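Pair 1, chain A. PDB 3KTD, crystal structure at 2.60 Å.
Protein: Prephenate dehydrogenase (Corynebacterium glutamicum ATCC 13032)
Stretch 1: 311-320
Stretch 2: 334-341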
# COMPACT_ATOMS: atom_id res chain seq x y z
N SER A 311 -17.49 -1.31 10.21
CA SER A 311 -18.91 -1.62 10.02
C SER A 311 -19.16 -3.11 9.75
O SER A 311 -20.06 -3.46 8.98
CB SER A 311 -19.50 -0.75 8.90
OG SER A 311 -19.74 0.57 9.36
N ARG A 312 -18.37 -3.98 10.39
CA ARG A 312 -18.64 -5.42 10.32
C ARG A 312 -19.93 -5.71 11.09
O ARG A 312 -20.12 -5.17 12.18
CB ARG A 312 -17.51 -6.25 10.93
CG ARG A 312 -16.20 -6.17 10.21
CD ARG A 312 -15.16 -7.06 10.89
NE ARG A 312 -13.83 -6.81 10.34
CZ ARG A 312 -13.00 -5.87 10.77
NH1 ARG A 312 -13.31 -5.10 11.79
NH2 ARG A 312 -11.82 -5.72 10.17
N PRO A 313 -20.81 -6.56 10.53
CA PRO A 313 -22.01 -6.94 11.26
C PRO A 313 -21.65 -7.78 12.48
O PRO A 313 -20.56 -8.33 12.54
CB PRO A 313 -22.80 -7.77 10.25
CG PRO A 313 -21.82 -8.20 9.24
CD PRO A 313 -20.80 -7.12 9.16
N VAL A 314 -22.57 -7.87 13.43
CA VAL A 314 -22.32 -8.57 14.67
C VAL A 314 -23.46 -9.53 15.02
O VAL A 314 -24.60 -9.12 15.21
CB VAL A 314 -22.09 -7.56 15.83
CG1 VAL A 314 -23.13 -6.47 15.81
CG2 VAL A 314 -22.07 -8.27 17.18
N LEU A 315 -23.14 -10.83 15.06
CA LEU A 315 -24.08 -11.87 15.47
C LEU A 315 -23.76 -12.32 16.88
O LEU A 315 -22.60 -12.50 17.24
CB LEU A 315 -24.01 -13.08 14.54
CG LEU A 315 -24.99 -13.10 13.36
CD1 LEU A 315 -25.02 -11.76 12.62
CD2 LEU A 315 -24.63 -14.25 12.42
N ARG A 316 -24.82 -12.53 17.67
CA ARG A 316 -24.71 -13.00 19.05
C ARG A 316 -25.04 -14.49 19.10
O ARG A 316 -26.19 -14.88 18.89
CB ARG A 316 -25.64 -12.19 19.96
CG ARG A 316 -25.10 -10.80 20.30
CD ARG A 316 -26.19 -9.78 20.64
NE ARG A 316 -27.06 -10.19 21.75
CZ ARG A 316 -27.95 -9.39 22.35
NH1 ARG A 316 -28.10 -8.12 21.97
NH2 ARG A 316 -28.69 -9.86 23.36
N LEU A 317 -24.04 -15.32 19.36
CA LEU A 317 -24.25 -16.76 19.48
C LEU A 317 -24.67 -17.10 20.89
O LEU A 317 -24.33 -16.39 21.83
CB LEU A 317 -22.98 -17.54 19.14
CG LEU A 317 -22.27 -17.16 17.84
CD1 LEU A 317 -21.13 -18.14 17.59
CD2 LEU A 317 -23.23 -17.13 16.67
N HIS A 318 -25.41 -18.20 21.03
CA HIS A 318 -25.81 -18.70 22.33
C HIS A 318 -25.47 -20.18 22.38
O HIS A 318 -26.36 -21.02 22.27
CB HIS A 318 -27.31 -18.49 22.56
CG HIS A 318 -27.74 -17.05 22.51
ND1 HIS A 318 -28.14 -16.43 21.34
CD2 HIS A 318 -27.84 -16.12 23.49
CE1 HIS A 318 -28.47 -15.18 21.60
NE2 HIS A 318 -28.29 -14.96 22.89
N PRO A 319 -24.18 -20.51 22.54
CA PRO A 319 -23.79 -21.91 22.65
C PRO A 319 -24.73 -22.67 23.58
O PRO A 319 -25.10 -22.14 24.63
CB PRO A 319 -22.38 -21.83 23.26
CG PRO A 319 -21.85 -20.54 22.80
CD PRO A 319 -23.02 -19.60 22.65
N GLY A 320 -25.12 -23.87 23.19
CA GLY A 320 -26.07 -24.66 23.97
C GLY A 320 -27.43 -24.70 23.28
O GLY A 320 -27.96 -25.78 23.04
N LEU A 334 -20.85 -13.85 6.05
CA LEU A 334 -21.00 -12.41 6.18
C LEU A 334 -19.74 -11.72 6.70
O LEU A 334 -19.65 -10.49 6.66
CB LEU A 334 -22.18 -12.11 7.12
CG LEU A 334 -23.57 -12.47 6.63
CD1 LEU A 334 -24.59 -12.21 7.72
CD2 LEU A 334 -23.92 -11.68 5.37
N GLY A 335 -18.77 -12.48 7.18
CA GLY A 335 -17.59 -11.88 7.81
C GLY A 335 -17.99 -11.18 9.10
O GLY A 335 -17.34 -10.23 9.54
N ALA A 336 -19.07 -11.65 9.70
CA ALA A 336 -19.57 -11.05 10.93
C ALA A 336 -18.65 -11.40 12.08
O ALA A 336 -18.11 -12.49 12.14
CB ALA A 336 -20.97 -11.54 11.21
N ARG A 337 -18.45 -10.44 12.98
CA ARG A 337 -17.75 -10.70 14.22
C ARG A 337 -18.82 -11.24 15.16
O ARG A 337 -20.01 -11.06 14.89
CB ARG A 337 -17.11 -9.43 14.79
CG ARG A 337 -18.09 -8.39 15.32
CD ARG A 337 -17.40 -7.09 15.75
NE ARG A 337 -18.36 -6.22 16.43
CZ ARG A 337 -18.71 -6.32 17.71
NH1 ARG A 337 -18.18 -7.25 18.50
NH2 ARG A 337 -19.62 -5.48 18.21
N ILE A 338 -18.43 -11.91 16.23
CA ILE A 338 -19.40 -12.49 17.16
C ILE A 338 -19.17 -12.13 18.62
O ILE A 338 -18.06 -11.81 19.02
CB ILE A 338 -19.44 -14.04 17.04
CG1 ILE A 338 -18.17 -14.67 17.61
CG2 ILE A 338 -19.63 -14.46 15.58
CD1 ILE A 338 -18.17 -16.18 17.53
N GLU A 339 -20.25 -12.18 19.38
CA GLU A 339 -20.23 -11.96 20.82
C GLU A 339 -21.07 -13.07 21.43
O GLU A 339 -22.23 -13.23 21.07
CB GLU A 339 -20.82 -10.58 21.16
CG GLU A 339 -19.87 -9.37 20.93
CD GLU A 339 -18.82 -9.17 22.04
OE1 GLU A 339 -19.00 -9.68 23.18
OE2 GLU A 339 -17.80 -8.47 21.79
N VAL A 340 -20.49 -13.86 22.34
CA VAL A 340 -21.20 -15.03 22.88
C VAL A 340 -21.86 -14.76 24.24
O VAL A 340 -21.19 -14.40 25.21
CB VAL A 340 -20.26 -16.25 22.98
CG1 VAL A 340 -19.52 -16.43 21.66
CG2 VAL A 340 -19.27 -16.11 24.11
N PHE A 341 -23.18 -14.91 24.30
CA PHE A 341 -23.93 -14.76 25.54
C PHE A 341 -24.38 -16.13 26.10
O PHE A 341 -23.84 -17.18 25.74
CB PHE A 341 -25.15 -13.85 25.34
CG PHE A 341 -24.81 -12.39 25.08
CD1 PHE A 341 -23.51 -11.90 25.25
CD2 PHE A 341 -25.81 -11.49 24.73
CE1 PHE A 341 -23.21 -10.55 25.03
CE2 PHE A 341 -25.52 -10.14 24.51
CZ PHE A 341 -24.22 -9.67 24.66
OXT PHE A 341 -25.27 -16.22 26.95

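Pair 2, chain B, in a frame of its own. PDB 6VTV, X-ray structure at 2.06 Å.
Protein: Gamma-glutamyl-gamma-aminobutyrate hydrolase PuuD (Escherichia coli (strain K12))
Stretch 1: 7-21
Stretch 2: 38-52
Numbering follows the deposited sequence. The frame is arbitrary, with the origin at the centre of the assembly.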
# COMPACT_ATOMS: atom_id res chain seq x y z
N ASN B 7 -22.46 -2.50 4.05
CA ASN B 7 -22.62 -3.39 5.19
C ASN B 7 -22.71 -2.62 6.50
O ASN B 7 -22.00 -1.64 6.71
CB ASN B 7 -21.45 -4.38 5.25
CG ASN B 7 -20.10 -3.71 5.15
OD1 ASN B 7 -19.66 -3.02 6.08
ND2 ASN B 7 -19.43 -3.89 4.02
N ILE B 8 -23.61 -3.07 7.38
CA ILE B 8 -23.69 -2.56 8.74
C ILE B 8 -22.74 -3.42 9.56
O ILE B 8 -23.09 -4.52 10.00
CB ILE B 8 -25.12 -2.61 9.29
CG1 ILE B 8 -26.04 -1.76 8.42
CG2 ILE B 8 -25.15 -2.14 10.73
CD1 ILE B 8 -26.94 -2.56 7.51
N MET B 9 -21.52 -2.93 9.77
CA MET B 9 -20.45 -3.84 10.13
C MET B 9 -19.24 -3.06 10.61
O MET B 9 -18.90 -2.01 10.06
CB MET B 9 -20.07 -4.68 8.90
CG MET B 9 -18.91 -5.63 9.09
SD MET B 9 -18.83 -6.78 7.71
CE MET B 9 -17.70 -8.00 8.36
N ASN B 10 -18.59 -3.58 11.66
CA ASN B 10 -17.23 -3.18 11.99
C ASN B 10 -16.28 -4.00 11.13
O ASN B 10 -16.32 -5.23 11.16
CB ASN B 10 -16.95 -3.40 13.48
CG ASN B 10 -17.14 -2.14 14.30
OD1 ASN B 10 -18.26 -1.65 14.45
ND2 ASN B 10 -16.05 -1.61 14.84
N ASN B 11 -15.44 -3.32 10.36
CA ASN B 11 -14.66 -3.97 9.32
C ASN B 11 -13.29 -4.37 9.86
O ASN B 11 -12.51 -3.49 10.26
CB ASN B 11 -14.51 -3.05 8.12
CG ASN B 11 -15.84 -2.47 7.68
OD1 ASN B 11 -16.22 -1.37 8.09
ND2 ASN B 11 -16.57 -3.21 6.85
N PRO B 12 -12.95 -5.66 9.88
CA PRO B 12 -11.65 -6.07 10.42
C PRO B 12 -10.50 -5.51 9.60
O PRO B 12 -10.58 -5.35 8.38
CB PRO B 12 -11.70 -7.61 10.33
CG PRO B 12 -13.16 -7.94 10.25
CD PRO B 12 -13.80 -6.81 9.52
N VAL B 13 -9.41 -5.20 10.30
CA VAL B 13 -8.21 -4.68 9.65
C VAL B 13 -7.47 -5.83 8.99
O VAL B 13 -7.07 -6.79 9.66
CB VAL B 13 -7.30 -3.96 10.66
CG1 VAL B 13 -6.07 -3.40 9.96
CG2 VAL B 13 -8.07 -2.85 11.37
N ILE B 14 -7.28 -5.74 7.68
CA ILE B 14 -6.61 -6.77 6.89
C ILE B 14 -5.29 -6.22 6.40
O ILE B 14 -5.25 -5.25 5.63
CB ILE B 14 -7.49 -7.24 5.72
CG1 ILE B 14 -8.90 -7.58 6.20
CG2 ILE B 14 -6.86 -8.44 5.04
CD1 ILE B 14 -8.94 -8.67 7.26
N GLY B 15 -4.19 -6.84 6.84
CA GLY B 15 -2.88 -6.48 6.33
C GLY B 15 -2.59 -7.18 5.02
O GLY B 15 -2.66 -8.41 4.94
N VAL B 16 -2.27 -6.41 3.98
CA VAL B 16 -2.08 -6.94 2.63
C VAL B 16 -0.61 -6.77 2.26
O VAL B 16 -0.11 -5.65 2.18
CB VAL B 16 -2.99 -6.25 1.61
CG1 VAL B 16 -3.01 -7.03 0.32
CG2 VAL B 16 -4.40 -6.11 2.17
N VAL B 17 0.06 -7.90 2.01
CA VAL B 17 1.47 -7.87 1.63
C VAL B 17 1.60 -7.33 0.21
O VAL B 17 0.91 -7.78 -0.71
CB VAL B 17 2.09 -9.27 1.76
CG1 VAL B 17 3.45 -9.31 1.08
CG2 VAL B 17 2.21 -9.65 3.23
N MET B 18 2.49 -6.36 0.03
CA MET B 18 2.68 -5.72 -1.26
C MET B 18 3.78 -6.41 -2.06
O MET B 18 4.50 -7.28 -1.57
CB MET B 18 3.02 -4.24 -1.06
CG MET B 18 2.06 -3.51 -0.14
SD MET B 18 2.56 -1.80 0.13
CE MET B 18 2.11 -1.09 -1.45
N CYS B 19 3.89 -6.01 -3.33
CA CYS B 19 4.93 -6.49 -4.23
C CYS B 19 5.81 -5.33 -4.67
O CYS B 19 5.41 -4.16 -4.60
CB CYS B 19 4.34 -7.19 -5.46
SG CYS B 19 3.24 -8.57 -5.11
N ARG B 20 7.01 -5.66 -5.14
CA ARG B 20 7.97 -4.66 -5.57
C ARG B 20 7.96 -4.54 -7.09
O ARG B 20 7.93 -5.54 -7.81
CB ARG B 20 9.38 -5.00 -5.09
CG ARG B 20 10.42 -3.91 -5.32
CD ARG B 20 11.61 -4.14 -4.40
NE ARG B 20 12.42 -2.94 -4.18
CZ ARG B 20 13.64 -2.78 -4.67
NH1 ARG B 20 14.19 -3.73 -5.41
NH2 ARG B 20 14.32 -1.66 -4.42
N ASN B 21 8.00 -3.30 -7.57
CA ASN B 21 8.16 -3.02 -8.99
C ASN B 21 8.99 -1.75 -9.13
O ASN B 21 9.25 -1.04 -8.15
CB ASN B 21 6.81 -2.87 -9.70
CG ASN B 21 6.07 -4.19 -9.82
OD1 ASN B 21 5.04 -4.40 -9.17
ND2 ASN B 21 6.59 -5.09 -10.64
N ALA B 38 -11.84 -7.09 -3.70
CA ALA B 38 -12.44 -8.30 -3.16
C ALA B 38 -12.56 -8.23 -1.64
O ALA B 38 -13.56 -8.67 -1.07
CB ALA B 38 -11.64 -9.52 -3.59
N ILE B 39 -11.53 -7.70 -0.97
CA ILE B 39 -11.58 -7.56 0.48
C ILE B 39 -12.66 -6.56 0.88
O ILE B 39 -13.44 -6.79 1.81
CB ILE B 39 -10.20 -7.14 1.03
CG1 ILE B 39 -9.24 -8.32 1.00
CG2 ILE B 39 -10.33 -6.60 2.45
CD1 ILE B 39 -9.54 -9.38 2.04
N ILE B 40 -12.73 -5.44 0.16
CA ILE B 40 -13.74 -4.41 0.44
C ILE B 40 -15.14 -5.00 0.34
O ILE B 40 -15.97 -4.83 1.23
CB ILE B 40 -13.56 -3.22 -0.51
CG1 ILE B 40 -12.24 -2.50 -0.25
CG2 ILE B 40 -14.74 -2.26 -0.38
CD1 ILE B 40 -12.22 -1.68 1.02
N HIS B 41 -15.41 -5.71 -0.76
CA HIS B 41 -16.75 -6.25 -0.99
C HIS B 41 -17.14 -7.25 0.09
O HIS B 41 -18.33 -7.39 0.40
CB HIS B 41 -16.82 -6.91 -2.37
CG HIS B 41 -18.20 -7.31 -2.78
ND1 HIS B 41 -18.70 -8.58 -2.56
CD2 HIS B 41 -19.18 -6.62 -3.40
CE1 HIS B 41 -19.94 -8.64 -3.02
NE2 HIS B 41 -20.25 -7.47 -3.54
N ALA B 42 -16.17 -7.94 0.68
CA ALA B 42 -16.44 -8.93 1.72
C ALA B 42 -16.52 -8.32 3.12
O ALA B 42 -16.84 -9.04 4.07
CB ALA B 42 -15.37 -10.02 1.70
N GLY B 43 -16.25 -7.03 3.26
CA GLY B 43 -16.38 -6.36 4.54
C GLY B 43 -15.09 -6.09 5.28
O GLY B 43 -15.14 -5.79 6.48
N GLY B 44 -13.94 -6.19 4.62
CA GLY B 44 -12.68 -5.95 5.28
C GLY B 44 -12.17 -4.53 5.10
O GLY B 44 -12.57 -3.81 4.19
N LEU B 45 -11.28 -4.14 6.01
CA LEU B 45 -10.59 -2.85 5.94
C LEU B 45 -9.13 -3.11 5.60
O LEU B 45 -8.34 -3.44 6.49
CB LEU B 45 -10.72 -2.09 7.26
CG LEU B 45 -10.42 -0.59 7.27
CD1 LEU B 45 -11.15 0.09 8.42
CD2 LEU B 45 -8.93 -0.30 7.35
N PRO B 46 -8.73 -2.99 4.33
CA PRO B 46 -7.36 -3.35 3.95
C PRO B 46 -6.38 -2.22 4.18
O PRO B 46 -6.68 -1.04 3.96
CB PRO B 46 -7.50 -3.66 2.46
CG PRO B 46 -8.58 -2.73 2.01
CD PRO B 46 -9.55 -2.62 3.16
N ILE B 47 -5.18 -2.59 4.64
CA ILE B 47 -4.04 -1.70 4.68
C ILE B 47 -2.86 -2.43 4.06
O ILE B 47 -2.61 -3.60 4.37
CB ILE B 47 -3.71 -1.23 6.12
CG1 ILE B 47 -3.52 -2.42 7.06
CG2 ILE B 47 -4.81 -0.31 6.64
CD1 ILE B 47 -2.90 -2.05 8.38
N ALA B 48 -2.14 -1.75 3.16
CA ALA B 48 -1.05 -2.37 2.43
C ALA B 48 0.24 -2.30 3.23
O ALA B 48 0.55 -1.26 3.83
CB ALA B 48 -0.88 -1.71 1.06
N LEU B 49 0.98 -3.40 3.24
CA LEU B 49 2.17 -3.53 4.07
C LEU B 49 3.43 -3.49 3.22
O LEU B 49 3.67 -4.43 2.44
CB LEU B 49 2.11 -4.83 4.88
CG LEU B 49 0.81 -5.09 5.63
CD1 LEU B 49 0.82 -6.47 6.27
CD2 LEU B 49 0.55 -4.01 6.67
N PRO B 50 4.26 -2.45 3.32
CA PRO B 50 5.52 -2.43 2.57
C PRO B 50 6.52 -3.44 3.12
O PRO B 50 6.43 -3.90 4.26
CB PRO B 50 6.03 -1.00 2.76
CG PRO B 50 4.89 -0.23 3.36
CD PRO B 50 4.03 -1.21 4.08
N HIS B 51 7.49 -3.77 2.27
CA HIS B 51 8.49 -4.79 2.61
C HIS B 51 9.38 -4.36 3.77
O HIS B 51 9.93 -5.23 4.45
CB HIS B 51 9.35 -5.10 1.38
CG HIS B 51 8.59 -5.72 0.25
ND1 HIS B 51 9.13 -5.87 -1.01
CD2 HIS B 51 7.33 -6.21 0.19
CE1 HIS B 51 8.23 -6.44 -1.80
NE2 HIS B 51 7.13 -6.66 -1.10
N ALA B 52 9.52 -3.06 4.01
CA ALA B 52 10.33 -2.60 5.13
C ALA B 52 9.75 -3.03 6.47
O ALA B 52 10.49 -3.08 7.47
CB ALA B 52 10.48 -1.08 5.09

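Both pairs are two parallel strands side by side, the second entered from a helix through a glycine. Over N, CA and C of 14 central residues they superpose with an RMSD of 0.6 Å. The strand axes approach to 4.7 Å at 31° in pair 1 and to 4.5 Å at 33° in pair 2, with the same sign of twist.

The hydrogen-bond ladder matches rung for rung. Its first rung runs from Arg337(A) N to Pro313(A) O (3.0 Å) and from Leu45(B) N to Pro12(B) O (2.8 Å); the prolines coincide, with CA atoms 0.5 Å apart. The next, Leu315(A) N to Arg337(A) O (3.1 Å), corresponds to Ile14(B) N to Leu45(B) O (2.8 Å). Farther along, Leu317(A) N to Glu339(A) O is long (3.3 Å) and bent (131°), hence weak, whereas the equivalent Val16(B) N to Ile47(B) O measures 2.9 Å at 160°. The ladder of pair 2 is therefore the tighter at each of these rungs.

The CA atoms of Gly335(A) and Gly43(B) fall 0.5 Å apart after superposition, and both residues have positive phi at the helix exit. In pair 2 the turn is a Schellman motif, and a CB on Gly43(B) would lie 2.8 Å from Met9(B) SD. The next position differs: Ala336(A) CB packs 4.0 Å from Pro313(A) CG, while at Gly44(B) an ideal CB would clash with Ile39(B) CG2 at 2.7 Å.

On the face bearing Leu317(A) and Ile338(A), both pairs are apolar but divide the volume differently. Leu317(A) CD1 meets Ile338(A) CD1 at 3.6 Å; at the matching positions, Val16(B) CG2 lies 4.0 Å from Pro46(B) CB. Val340(A) and Ala48(B) have CA atoms only 0.2 Å apart, and Ala48(B) CB contacts Met18(B) SD at 3.6 Å.

The other face shows the sharpest contrast. In pair 1 it carries charged groups: Val314(A) CG2 lies over one face of the Arg337(A) guanidinium, 3.9 Å from NH2, and Arg337(A) NH1 forms a salt bridge with Glu339(A) OE2 (3.5 Å). Pair 2 places Leu45(B) and Ile47(B) there, and Val13(B) CG1 touches Ile47(B) CD1 at 3.8 Å. Arg316(A) superposes on Gly15(B) within 0.3 Å at CA. The arginine reaches along the sheet to Phe341(A), whose CE2 sits over one face of its guanidinium, 3.2 Å from NE. The glycine instead leaves room for Leu49(B), the counterpart of Phe341(A): Leu49(B) CD1 comes within 3.7 Å of Gly15(B) CA, and an ideal CB would clash with that methyl at 2.9 Å.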